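Endo-1,3-beta-glucanase, family GH16 (Zobellia galactanivorans, PDB 4CRQ) probably hydrolyses internal beta-1,3-glucosidic bonds of laminarin, this chain being the GH16 catalytic module of a larger, modular secreted laminarinase. Local coordinates at residues 21-25 and 37-43; 50-54 and 65-69; 61-65 and 213-218; 85-89 and 118-122; 92-96 and 202-208. The protein carries 1 engineered substitution. All coordinates share one frame. Residues are numbered along the deposited sequence.

From the N terminus, contact 1 closes a short loop that carries helix 29-33, joining the chain at 21-25 to 37-43. Contact 2 follows it in series, across the hairpin of strands 49-59 and 62-70. Contact 3 starts where contact 2 ends, sharing Thr65, and closes the longest loop by bringing 61-65 to 213-218, just ahead of strand 220-231. Contacts 4 and 5 both nest inside that loop and cross each other: 85-89 meets 118-122, while 92-96 pairs with 202-208. Contacts 1, 2 and 3 gather around strand 62-70; contact 5 adjoins it through strand 196-204, and contact 4 joins strand 80-87 to the strand at 119-120.

Contact 1: 21-25 and 37-43; sequences FETGM and YYRRENA
Phe21 and Glu22 are extended, on strand 20-22. The Phe21 side chain (chi1 m) points at 37-43 and carries the guanidinium of Arg40 (t, p, t) flat on one face, planes at 11° and Arg40 CZ 4.0 Å from the ring centroid: a cation-pi stack. Phe21 CE2 also touches Ala43 CB at 3.7 Å. Residues 40-42 turn in helical angles, Ala43 N bonding Arg40 O at 3.1 Å. Glu22 sends its carboxylate to Arg68. Thr23 CA makes a CA-H...O contact with Tyr38 O at 3.1 Å. Gly24, at positive phi, forms a single antiparallel bridge with Tyr38: Gly24 N to Tyr38 O is 2.8 Å, Tyr38 N to Gly24 O 3.0 Å. Gly24 CA sits 3.4 Å above the ring centroid of Tyr37 (chi1 t), a CH-pi contact. One bridge and one cation-pi stack thus join two segments that both pair with strand 62-70 of the GH16 beta sandwich, strand 20-22 antiparallel to it and strand 36-38 parallel, while Trp30 of helix 29-33 meets Tyr38.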
# COMPACT_ATOMS: atom_id res chain seq x y z
N PHE A 21 -3.01 -13.28 4.14
CA PHE A 21 -3.45 -12.33 5.18
C PHE A 21 -2.47 -12.34 6.32
O PHE A 21 -2.05 -13.40 6.77
CB PHE A 21 -4.86 -12.71 5.65
CG PHE A 21 -5.86 -12.62 4.54
CD1 PHE A 21 -6.06 -13.71 3.66
CD2 PHE A 21 -6.60 -11.44 4.34
CE1 PHE A 21 -6.98 -13.64 2.61
CE2 PHE A 21 -7.53 -11.37 3.28
CZ PHE A 21 -7.71 -12.46 2.42
N GLU A 22 -2.11 -11.15 6.78
CA GLU A 22 -1.22 -11.00 7.94
C GLU A 22 -2.08 -10.78 9.18
O GLU A 22 -3.21 -10.30 9.09
CB GLU A 22 -0.21 -9.88 7.70
CG GLU A 22 0.80 -10.33 6.64
CD GLU A 22 1.82 -9.29 6.33
OE1 GLU A 22 1.47 -8.27 5.73
OE2 GLU A 22 3.00 -9.52 6.70
N THR A 23 -1.54 -11.15 10.35
CA THR A 23 -2.29 -10.99 11.58
C THR A 23 -1.39 -10.38 12.64
O THR A 23 -0.14 -10.48 12.52
CB THR A 23 -2.84 -12.36 12.11
OG1 THR A 23 -1.73 -13.19 12.44
CG2 THR A 23 -3.68 -13.12 11.12
N GLY A 24 -2.00 -9.78 13.66
CA GLY A 24 -1.26 -9.23 14.80
C GLY A 24 -0.66 -7.87 14.58
O GLY A 24 -1.08 -7.08 13.69
N MET A 25 0.34 -7.61 15.41
CA MET A 25 0.95 -6.27 15.50
C MET A 25 2.39 -6.16 15.00
O MET A 25 3.01 -5.09 15.10
CB MET A 25 0.81 -5.70 16.94
CG MET A 25 -0.64 -5.66 17.43
SD MET A 25 -0.79 -4.88 19.04
CE MET A 25 -0.67 -3.13 18.63
N TYR A 37 -4.46 -4.40 15.53
CA TYR A 37 -4.13 -5.81 15.45
C TYR A 37 -4.79 -6.35 14.15
O TYR A 37 -6.03 -6.32 14.05
CB TYR A 37 -4.64 -6.53 16.69
CG TYR A 37 -4.26 -7.99 16.84
CD1 TYR A 37 -4.77 -9.01 15.98
CD2 TYR A 37 -3.39 -8.39 17.88
CE1 TYR A 37 -4.41 -10.36 16.14
CE2 TYR A 37 -3.03 -9.74 18.03
CZ TYR A 37 -3.54 -10.71 17.18
OH TYR A 37 -3.17 -12.01 17.36
N TYR A 38 -4.01 -6.81 13.16
CA TYR A 38 -4.61 -7.31 11.93
C TYR A 38 -5.24 -8.67 12.12
O TYR A 38 -4.70 -9.52 12.82
CB TYR A 38 -3.55 -7.35 10.86
CG TYR A 38 -3.10 -5.99 10.32
CD1 TYR A 38 -4.04 -5.05 9.84
CD2 TYR A 38 -1.73 -5.65 10.25
CE1 TYR A 38 -3.66 -3.82 9.31
CE2 TYR A 38 -1.33 -4.42 9.74
CZ TYR A 38 -2.29 -3.52 9.26
OH TYR A 38 -1.93 -2.30 8.73
N ARG A 39 -6.41 -8.85 11.50
CA ARG A 39 -7.14 -10.16 11.50
C ARG A 39 -7.71 -10.46 10.14
O ARG A 39 -8.01 -9.54 9.36
CB ARG A 39 -8.26 -10.15 12.55
CG ARG A 39 -7.77 -9.73 13.96
CD ARG A 39 -8.78 -10.12 15.03
NE ARG A 39 -8.88 -11.59 15.15
CZ ARG A 39 -10.00 -12.28 15.44
NH1 ARG A 39 -11.17 -11.64 15.65
NH2 ARG A 39 -9.97 -13.61 15.53
N ARG A 40 -7.89 -11.75 9.87
CA ARG A 40 -8.50 -12.18 8.62
C ARG A 40 -9.94 -11.65 8.51
O ARG A 40 -10.37 -11.25 7.41
CB ARG A 40 -8.50 -13.72 8.52
CG ARG A 40 -9.29 -14.30 7.35
CD ARG A 40 -8.65 -13.92 6.01
NE ARG A 40 -9.39 -14.42 4.85
CZ ARG A 40 -10.44 -13.80 4.30
NH1 ARG A 40 -10.94 -12.64 4.79
NH2 ARG A 40 -11.01 -14.35 3.24
N GLU A 41 -10.66 -11.63 9.65
CA GLU A 41 -12.09 -11.26 9.72
C GLU A 41 -12.39 -9.87 9.16
O GLU A 41 -13.51 -9.60 8.70
CB GLU A 41 -12.58 -11.31 11.19
CG GLU A 41 -14.10 -11.25 11.36
CD GLU A 41 -14.56 -11.45 12.80
OE1 GLU A 41 -14.18 -10.68 13.69
OE2 GLU A 41 -15.33 -12.39 13.04
N ASN A 42 -11.37 -9.01 9.21
CA ASN A 42 -11.57 -7.63 8.79
C ASN A 42 -11.48 -7.36 7.29
O ASN A 42 -11.61 -6.19 6.87
CB ASN A 42 -10.56 -6.74 9.50
CG ASN A 42 -10.78 -6.68 11.01
OD1 ASN A 42 -10.58 -7.67 11.72
ND2 ASN A 42 -11.18 -5.53 11.49
N ALA A 43 -11.24 -8.40 6.49
CA ALA A 43 -11.27 -8.30 5.03
C ALA A 43 -12.43 -9.12 4.51
O ALA A 43 -12.59 -10.27 4.94
CB ALA A 43 -9.95 -8.77 4.42

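Contact 2: 50-54 and 65-69; sequences LVITA and TSARM. With ACT (acetate ion), chain F.
This is the beta hairpin of strands 49-59 and 62-70 in the GH16 sandwich, taken where its two arms part. Residues 50-54 are extended throughout, whereas strand 62-70 is interrupted at Ala67. The arms run roughly antiparallel, end-to-end directions 148° apart, and no hydrogen bond joins these segments. Ala54 CA and Ser66 CA are closest, at 4.3 Å; Ile52 CA is 5.9 Å from Ala67 CA, and Leu50 CA is 10.9 Å from Met69 CA. At the tight end backbone meets backbone through CA-H...O contacts, Ala54 CA to Thr65 O at 3.3 Å and Ser66 CA to Thr53 O at 3.5 Å. Asn42 reaches in beside them to bond Thr53 O and Thr65 OG1.

The widening wedge is filled by side chains. Ile52 (m, t) is the central bump: its CG2 rests 3.9 Å from Ala67 CB, where the small side chain makes a shallow hollow, and 3.6 Å from Ser66 OG, which itself bonds Met202 O. Further down, Met69 (m, t, p) curls its thioether into the gap, so that Met69 SD lies 3.7 Å from Leu50 CD2 and 4.3 Å from Ile52 CD1. Leu50 takes the t, p rotamer to meet it. Arg68 points away from the wedge; its NE pairs with Glu22, and its NH2 donates a hydrogen bond of 3.0 Å to O of an acetate ion, probably from the crystallisation liquor.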
# COMPACT_ATOMS: atom_id res chain seq x y z
N LEU A 50 -13.32 -5.46 -2.66
CA LEU A 50 -12.66 -5.80 -1.41
C LEU A 50 -12.99 -4.69 -0.39
O LEU A 50 -12.90 -3.50 -0.70
CB LEU A 50 -11.14 -5.88 -1.58
CG LEU A 50 -10.25 -5.97 -0.32
CD1 LEU A 50 -10.50 -7.31 0.36
CD2 LEU A 50 -8.79 -5.76 -0.68
N VAL A 51 -13.39 -5.10 0.81
CA VAL A 51 -13.67 -4.15 1.88
C VAL A 51 -12.70 -4.48 3.00
O VAL A 51 -12.77 -5.58 3.57
CB VAL A 51 -15.14 -4.22 2.38
CG1 VAL A 51 -15.43 -3.16 3.44
CG2 VAL A 51 -16.11 -4.11 1.19
N ILE A 52 -11.80 -3.54 3.33
CA ILE A 52 -10.95 -3.67 4.53
C ILE A 52 -11.58 -2.74 5.56
O ILE A 52 -11.69 -1.50 5.34
CB ILE A 52 -9.47 -3.32 4.27
CG1 ILE A 52 -8.81 -4.36 3.34
CG2 ILE A 52 -8.70 -3.10 5.61
CD1 ILE A 52 -7.42 -3.98 2.88
N THR A 53 -11.97 -3.32 6.70
CA THR A 53 -12.65 -2.55 7.74
C THR A 53 -11.79 -2.39 8.98
O THR A 53 -11.35 -3.39 9.54
CB THR A 53 -14.01 -3.22 8.13
OG1 THR A 53 -14.81 -3.41 6.96
CG2 THR A 53 -14.79 -2.36 9.15
N ALA A 54 -11.55 -1.13 9.39
CA ALA A 54 -10.88 -0.82 10.65
C ALA A 54 -11.96 -0.66 11.71
O ALA A 54 -12.94 0.07 11.48
CB ALA A 54 -10.04 0.45 10.54
N THR A 65 -8.81 -3.29 15.31
CA THR A 65 -8.51 -4.37 14.36
C THR A 65 -8.66 -3.83 12.95
O THR A 65 -9.42 -2.88 12.71
CB THR A 65 -9.41 -5.61 14.56
OG1 THR A 65 -10.79 -5.20 14.45
CG2 THR A 65 -9.13 -6.30 15.93
N SER A 66 -7.93 -4.44 12.00
CA SER A 66 -8.05 -4.08 10.59
C SER A 66 -7.48 -5.26 9.81
O SER A 66 -7.30 -6.35 10.40
CB SER A 66 -7.29 -2.78 10.31
OG SER A 66 -7.58 -2.31 8.99
N ALA A 67 -7.20 -5.08 8.51
CA ALA A 67 -6.61 -6.14 7.70
C ALA A 67 -5.42 -5.65 6.91
O ALA A 67 -5.33 -4.47 6.58
CB ALA A 67 -7.65 -6.73 6.75
N ARG A 68 -4.51 -6.58 6.64
CA ARG A 68 -3.33 -6.36 5.83
C ARG A 68 -3.15 -7.63 4.99
O ARG A 68 -3.10 -8.74 5.53
CB ARG A 68 -2.09 -6.08 6.71
CG ARG A 68 -0.77 -6.01 5.93
CD ARG A 68 0.32 -5.41 6.82
NE ARG A 68 1.68 -5.66 6.30
CZ ARG A 68 2.75 -4.91 6.56
NH1 ARG A 68 2.64 -3.80 7.31
NH2 ARG A 68 3.93 -5.25 6.06
N MET A 69 -3.04 -7.44 3.67
CA MET A 69 -2.97 -8.54 2.71
C MET A 69 -1.81 -8.35 1.77
O MET A 69 -1.48 -7.22 1.45
CB MET A 69 -4.23 -8.48 1.86
CG MET A 69 -5.54 -8.64 2.57
SD MET A 69 -6.88 -8.00 1.54
CE MET A 69 -6.90 -9.10 0.10
C ACT F . 5.76 -8.64 5.18
O ACT F . 4.65 -8.12 5.44
OXT ACT F . 6.03 -9.87 5.25
CH3 ACT F . 6.82 -7.70 4.75

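Contact 3: 61-65 and 213-218; sequences GAQYT and VDQSKL
In 61-65 the chain turns a corner at Gln63 (phi/psi -106/7), after which Tyr64 and Thr65 are extended. Across from them, 213-218 starts extended at Val213, winds through a 3-10 segment at 215-217 and straightens again at Leu218. Lys217 N to Asp214 O at 3.1 Å and Leu218 N to Gln215 O at 3.0 Å hold that turn. At its start, Asp214 OD1 accepts Ser216 OG at 2.6 Å and, more weakly, Ser216 N at 3.0 Å, an Asx turn. The backbones stay well apart, Tyr64 CA to Leu218 CA 9.3 Å, so side chains must bridge the gap.

Tyr64 (chi1 m) spans most of it. Val213 and Leu218 both pack on the same side of its ring, with Tyr64 CZ 3.8 Å from Val213 CG2 and Tyr64 CE1 3.7 Å from Leu218 CD1. At the tip, Gln215 (m, t) donates from NE2 to Tyr64 OH at 2.9 Å, nearly linear, and weakly from the same NE2 to Gln63 OE1 at 3.1 Å. Val204 touches both Tyr64 and Val213. The result is a surface loop, leading into strand 220-231, held by Tyr64, with a weak added bond to Gln63, to the turn end of a hairpin at the rim of a GH16 beta sandwich.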
# COMPACT_ATOMS: atom_id res chain seq x y z
N GLY A 61 -4.66 -7.19 23.28
CA GLY A 61 -4.00 -6.03 23.90
C GLY A 61 -4.11 -4.74 23.08
O GLY A 61 -3.71 -3.66 23.54
N ALA A 62 -4.64 -4.84 21.85
CA ALA A 62 -4.87 -3.68 20.98
C ALA A 62 -6.30 -3.23 21.13
O ALA A 62 -7.18 -4.03 21.54
CB ALA A 62 -4.58 -4.01 19.53
N GLN A 63 -6.58 -1.97 20.82
CA GLN A 63 -7.98 -1.53 20.83
C GLN A 63 -8.55 -1.36 19.42
O GLN A 63 -9.69 -0.90 19.30
CB GLN A 63 -8.21 -0.31 21.74
CG GLN A 63 -7.86 1.01 21.15
CD GLN A 63 -8.03 2.18 22.10
OE1 GLN A 63 -9.10 2.46 22.64
NE2 GLN A 63 -6.96 2.88 22.26
N TYR A 64 -7.80 -1.73 18.37
CA TYR A 64 -8.30 -1.65 16.98
C TYR A 64 -7.95 -2.92 16.24
O TYR A 64 -6.92 -3.53 16.52
CB TYR A 64 -7.69 -0.46 16.19
CG TYR A 64 -7.81 0.84 16.98
CD1 TYR A 64 -9.05 1.52 17.10
CD2 TYR A 64 -6.69 1.41 17.63
CE1 TYR A 64 -9.17 2.71 17.83
CE2 TYR A 64 -6.79 2.61 18.36
CZ TYR A 64 -8.03 3.24 18.45
OH TYR A 64 -8.18 4.40 19.17
N THR A 65 -8.81 -3.29 15.31
CA THR A 65 -8.51 -4.37 14.36
C THR A 65 -8.66 -3.83 12.95
O THR A 65 -9.42 -2.88 12.71
CB THR A 65 -9.41 -5.61 14.56
OG1 THR A 65 -10.79 -5.20 14.45
CG2 THR A 65 -9.13 -6.30 15.93
N VAL A 213 -6.97 9.02 17.65
CA VAL A 213 -7.89 8.36 16.75
C VAL A 213 -9.29 8.88 16.99
O VAL A 213 -9.76 8.91 18.16
CB VAL A 213 -7.86 6.82 16.95
CG1 VAL A 213 -8.87 6.08 16.03
CG2 VAL A 213 -6.42 6.27 16.80
N ASP A 214 -9.96 9.28 15.90
CA ASP A 214 -11.36 9.65 16.00
C ASP A 214 -12.19 8.34 15.90
O ASP A 214 -12.52 7.86 14.80
CB ASP A 214 -11.75 10.65 14.91
CG ASP A 214 -13.22 11.03 14.96
OD1 ASP A 214 -13.97 10.52 15.83
OD2 ASP A 214 -13.64 11.84 14.11
N GLN A 215 -12.52 7.76 17.06
CA GLN A 215 -13.21 6.47 17.08
C GLN A 215 -14.64 6.59 16.57
O GLN A 215 -15.25 5.55 16.21
CB GLN A 215 -13.16 5.82 18.47
CG GLN A 215 -11.73 5.67 19.02
CD GLN A 215 -11.71 5.10 20.43
OE1 GLN A 215 -12.71 5.18 21.16
NE2 GLN A 215 -10.57 4.52 20.82
N SER A 216 -15.19 7.83 16.51
CA SER A 216 -16.53 8.04 15.96
C SER A 216 -16.58 7.74 14.44
O SER A 216 -17.68 7.58 13.87
CB SER A 216 -17.08 9.45 16.23
OG SER A 216 -16.49 10.41 15.35
N LYS A 217 -15.41 7.66 13.79
CA LYS A 217 -15.33 7.30 12.37
C LYS A 217 -15.17 5.78 12.15
O LYS A 217 -15.05 5.30 11.01
CB LYS A 217 -14.19 8.08 11.69
CG LYS A 217 -14.34 9.60 11.72
CD LYS A 217 -15.63 10.11 11.07
CE LYS A 217 -15.62 11.63 11.09
NZ LYS A 217 -16.84 12.23 10.47
N LEU A 218 -15.17 5.02 13.24
CA LEU A 218 -15.02 3.55 13.17
C LEU A 218 -16.42 2.91 13.36
O LEU A 218 -17.18 3.43 14.19
CB LEU A 218 -14.00 3.05 14.20
CG LEU A 218 -12.61 3.69 14.11
CD1 LEU A 218 -11.74 3.24 15.28
CD2 LEU A 218 -11.92 3.38 12.78

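Contact 4: 85-89 and 118-122; sequences RIALP and IMSRI. Engineered in segment 118-122: Ser120 (natural residue Glu).
The segment 118-122 belongs to the active-site strand of GH16, whose ExDxxE signature ends at position 120; this contact is the core-facing side of that strand. Ser120 is engineered in place of the natural Glu, probably the acid/base of the signature, and its side chain points away from 85-89. Ile118 and Met119 both face Phe98, a classic beta bulge as found in this form of the signature. Beyond it the chain is extended, so Met119 and Arg121 turn toward 85-89 from the side opposite Ser120.

Segment 85-89 is extended too, with Ile86 and Leu88 directed across the gap. The backbones are layered rather than paired: Ile86 CA to Met119 CA is 9.7 Å, Leu88 CA to Arg121 CA 8.9 Å. Leu88 (m, t) fits between two partners, its CD1 4.0 Å from Met119 SD and 3.9 Å from Arg121 CD. Met119 (t, m, m) bends at its end so that its CE lies 4.1 Å from Ile86 CD1. Arg121 is stretched out, chi1 to chi3 all t, and carries its guanidinium to the end of the layer. There one water donates to Pro89 O at 2.6 Å and accepts from Arg121 NH1 at 2.9 Å. The chemistry is thus apolar along the middle and polar at one end, where the Ala125 carbonyl (to NE), the Ser90 hydroxyl (to NH1) and a water serve the buried Arg121 guanidinium.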
# COMPACT_ATOMS: atom_id res chain seq x y z
N ARG A 85 -8.33 0.72 -8.10
CA ARG A 85 -9.45 1.67 -8.07
C ARG A 85 -9.97 1.62 -6.63
O ARG A 85 -10.51 0.61 -6.21
CB ARG A 85 -10.49 1.31 -9.15
CG ARG A 85 -11.70 2.26 -9.16
CD ARG A 85 -12.53 2.09 -10.43
NE ARG A 85 -13.57 3.12 -10.47
CZ ARG A 85 -14.77 3.02 -9.90
NH1 ARG A 85 -15.12 1.90 -9.25
NH2 ARG A 85 -15.64 4.03 -9.98
N ILE A 86 -9.79 2.72 -5.88
CA ILE A 86 -9.99 2.74 -4.42
C ILE A 86 -10.79 3.95 -3.96
O ILE A 86 -10.57 5.07 -4.46
CB ILE A 86 -8.60 2.77 -3.70
CG1 ILE A 86 -7.72 1.58 -4.11
CG2 ILE A 86 -8.73 2.76 -2.16
CD1 ILE A 86 -6.29 1.61 -3.53
N ALA A 87 -11.69 3.71 -2.98
CA ALA A 87 -12.47 4.76 -2.30
C ALA A 87 -12.04 4.67 -0.83
O ALA A 87 -12.00 3.58 -0.26
CB ALA A 87 -13.96 4.56 -2.47
N LEU A 88 -11.73 5.80 -0.20
CA LEU A 88 -11.16 5.82 1.14
C LEU A 88 -12.03 6.48 2.19
O LEU A 88 -12.69 7.46 1.89
CB LEU A 88 -9.83 6.61 1.08
CG LEU A 88 -8.70 6.02 0.21
CD1 LEU A 88 -7.52 6.99 0.11
CD2 LEU A 88 -8.26 4.64 0.74
N PRO A 89 -12.01 5.95 3.43
CA PRO A 89 -12.76 6.56 4.52
C PRO A 89 -11.94 7.70 5.11
O PRO A 89 -10.74 7.73 4.89
CB PRO A 89 -12.88 5.43 5.53
CG PRO A 89 -11.64 4.60 5.33
CD PRO A 89 -11.29 4.72 3.86
N ILE A 118 2.48 3.13 -3.65
CA ILE A 118 1.70 3.63 -4.79
C ILE A 118 0.73 4.71 -4.30
O ILE A 118 0.61 5.79 -4.91
CB ILE A 118 0.99 2.48 -5.54
CG1 ILE A 118 2.05 1.47 -5.98
CG2 ILE A 118 0.16 3.04 -6.70
CD1 ILE A 118 1.45 0.22 -6.57
N MET A 119 0.04 4.41 -3.21
CA MET A 119 -0.85 5.37 -2.57
C MET A 119 -0.74 5.19 -1.07
O MET A 119 -0.79 4.05 -0.59
CB MET A 119 -2.31 5.14 -3.03
CG MET A 119 -3.35 6.09 -2.39
SD MET A 119 -3.79 5.76 -0.65
CE MET A 119 -4.54 4.12 -0.75
N SER A 120 -0.57 6.29 -0.33
CA SER A 120 -0.82 6.26 1.13
C SER A 120 -1.52 7.58 1.48
O SER A 120 -1.38 8.60 0.78
CB SER A 120 0.45 6.01 1.94
OG SER A 120 1.37 7.05 1.76
N ARG A 121 -2.30 7.55 2.56
CA ARG A 121 -2.99 8.74 3.03
C ARG A 121 -3.07 8.67 4.54
O ARG A 121 -3.12 7.58 5.09
CB ARG A 121 -4.41 8.82 2.43
CG ARG A 121 -5.18 10.09 2.83
CD ARG A 121 -6.64 9.94 2.50
NE ARG A 121 -7.39 11.14 2.84
CZ ARG A 121 -8.66 11.15 3.22
NH1 ARG A 121 -9.34 10.00 3.33
NH2 ARG A 121 -9.24 12.32 3.50
N ILE A 122 -3.08 9.83 5.20
CA ILE A 122 -3.31 9.86 6.65
C ILE A 122 -4.47 10.76 7.03
O ILE A 122 -4.72 11.81 6.38
CB ILE A 122 -2.04 10.27 7.46
CG1 ILE A 122 -1.50 11.64 6.97
CG2 ILE A 122 -0.98 9.16 7.40
CD1 ILE A 122 -0.54 12.31 7.94
O HOH W 1 -8.25 7.40 4.10

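Contact 5: 92-96 and 202-208; sequences QGLWP and MAVGGDW
Met202, Ala203 and Val204 close strand 196-204 against residues 94-96 of strand 94-102, the short axes 4.3 Å apart and 156° between directions, so the pair is antiparallel. Met202 stands in a non-hydrogen-bonded pair with Pro96; Met202 CG touches Pro96 CB at 4.1 Å, on the face shared with Leu94 and Val204. Ala203 is the hydrogen-bonded partner of Trp95: Ala203 N to Trp95 O and Trp95 N to Ala203 O are both 2.9 Å. On this other face Ala203 CB lies 4.0 Å from Trp95 CE3. Val204 faces Leu94, Val204 CG2 to Leu94 CD2 4.4 Å. Gly205 N then bonds Gly93 O at 2.8 Å. At Gly206 (141/176) a CB would clash with Trp95 CZ3. The turn delivers Trp208 (chi1 t), whose CB sits over one face of Trp95 and whose CE3 comes within 3.2 Å of Trp95 NE1. Ser120, the engineered site, touches Trp208. Regular backbone bonding therefore fixes the strands, while Trp95 and Trp208 meet obliquely, planes at 89°, probably beside the glucan-binding cleft; the cost is Gly205 O, buried without a polar partner in the model, 3.6 Å from Trp95 CE3 near the indole plane.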
# COMPACT_ATOMS: atom_id res chain seq x y z
N GLN A 92 -9.34 10.92 11.77
CA GLN A 92 -8.07 11.06 12.48
C GLN A 92 -7.61 9.65 12.88
O GLN A 92 -8.40 8.89 13.47
CB GLN A 92 -8.21 12.02 13.70
CG GLN A 92 -6.92 12.56 14.28
CD GLN A 92 -6.08 13.36 13.28
OE1 GLN A 92 -4.87 13.33 13.37
NE2 GLN A 92 -6.72 14.05 12.32
N GLY A 93 -6.37 9.32 12.53
CA GLY A 93 -5.78 8.02 12.86
C GLY A 93 -5.73 7.04 11.70
O GLY A 93 -4.91 6.11 11.72
N LEU A 94 -6.60 7.21 10.70
CA LEU A 94 -6.68 6.21 9.60
C LEU A 94 -5.51 6.31 8.65
O LEU A 94 -5.13 7.42 8.26
CB LEU A 94 -8.02 6.29 8.83
CG LEU A 94 -9.26 5.97 9.69
CD1 LEU A 94 -10.52 6.22 8.88
CD2 LEU A 94 -9.22 4.54 10.26
N TRP A 95 -4.96 5.15 8.27
CA TRP A 95 -3.75 5.13 7.44
C TRP A 95 -3.79 4.02 6.40
O TRP A 95 -3.11 2.99 6.57
CB TRP A 95 -2.54 5.12 8.38
CG TRP A 95 -1.18 5.17 7.74
CD1 TRP A 95 -0.84 5.53 6.42
CD2 TRP A 95 0.08 4.89 8.40
NE1 TRP A 95 0.52 5.45 6.23
CE2 TRP A 95 1.14 5.08 7.39
CE3 TRP A 95 0.44 4.49 9.68
CZ2 TRP A 95 2.49 4.88 7.68
CZ3 TRP A 95 1.80 4.29 9.97
CH2 TRP A 95 2.80 4.49 8.99
N PRO A 96 -4.56 4.24 5.33
CA PRO A 96 -4.64 3.23 4.28
C PRO A 96 -3.42 3.28 3.36
O PRO A 96 -2.78 4.35 3.22
CB PRO A 96 -5.89 3.67 3.50
CG PRO A 96 -5.87 5.19 3.60
CD PRO A 96 -5.46 5.40 5.04
N MET A 202 -5.05 -1.20 5.94
CA MET A 202 -5.40 0.08 6.56
C MET A 202 -4.95 0.03 8.02
O MET A 202 -5.50 -0.75 8.82
CB MET A 202 -6.89 0.43 6.45
CG MET A 202 -7.17 1.86 6.99
SD MET A 202 -8.73 2.55 6.36
CE MET A 202 -9.93 1.26 6.74
N ALA A 203 -3.93 0.83 8.36
CA ALA A 203 -3.45 0.91 9.74
C ALA A 203 -4.30 1.92 10.52
O ALA A 203 -5.02 2.75 9.91
CB ALA A 203 -1.97 1.29 9.77
N VAL A 204 -4.24 1.83 11.85
CA VAL A 204 -4.85 2.82 12.74
C VAL A 204 -3.74 3.32 13.68
O VAL A 204 -3.17 2.52 14.48
CB VAL A 204 -6.03 2.26 13.56
CG1 VAL A 204 -6.66 3.36 14.42
CG2 VAL A 204 -7.07 1.60 12.64
N GLY A 205 -3.44 4.62 13.59
CA GLY A 205 -2.36 5.26 14.37
C GLY A 205 -0.97 4.85 13.90
O GLY A 205 -0.80 3.97 13.04
N GLY A 206 0.04 5.51 14.45
CA GLY A 206 1.42 5.23 14.08
C GLY A 206 2.18 6.52 14.02
O GLY A 206 1.57 7.60 14.18
N ASP A 207 3.48 6.41 13.77
CA ASP A 207 4.37 7.60 13.80
C ASP A 207 3.89 8.73 12.89
O ASP A 207 3.84 9.89 13.30
CB ASP A 207 5.82 7.20 13.49
CG ASP A 207 6.38 6.22 14.51
OD1 ASP A 207 5.98 6.27 15.70
OD2 ASP A 207 7.24 5.40 14.12
N TRP A 208 3.52 8.35 11.66
CA TRP A 208 3.07 9.30 10.65
C TRP A 208 1.70 9.92 10.95
O TRP A 208 1.66 11.14 11.12
CB TRP A 208 3.18 8.67 9.26
CG TRP A 208 2.90 9.61 8.11
CD1 TRP A 208 2.95 11.02 8.10
CD2 TRP A 208 2.54 9.24 6.74
NE1 TRP A 208 2.64 11.52 6.86
CE2 TRP A 208 2.39 10.52 5.99
CE3 TRP A 208 2.34 8.04 6.07
CZ2 TRP A 208 2.04 10.54 4.64
CZ3 TRP A 208 1.99 8.07 4.71
CH2 TRP A 208 1.85 9.30 4.01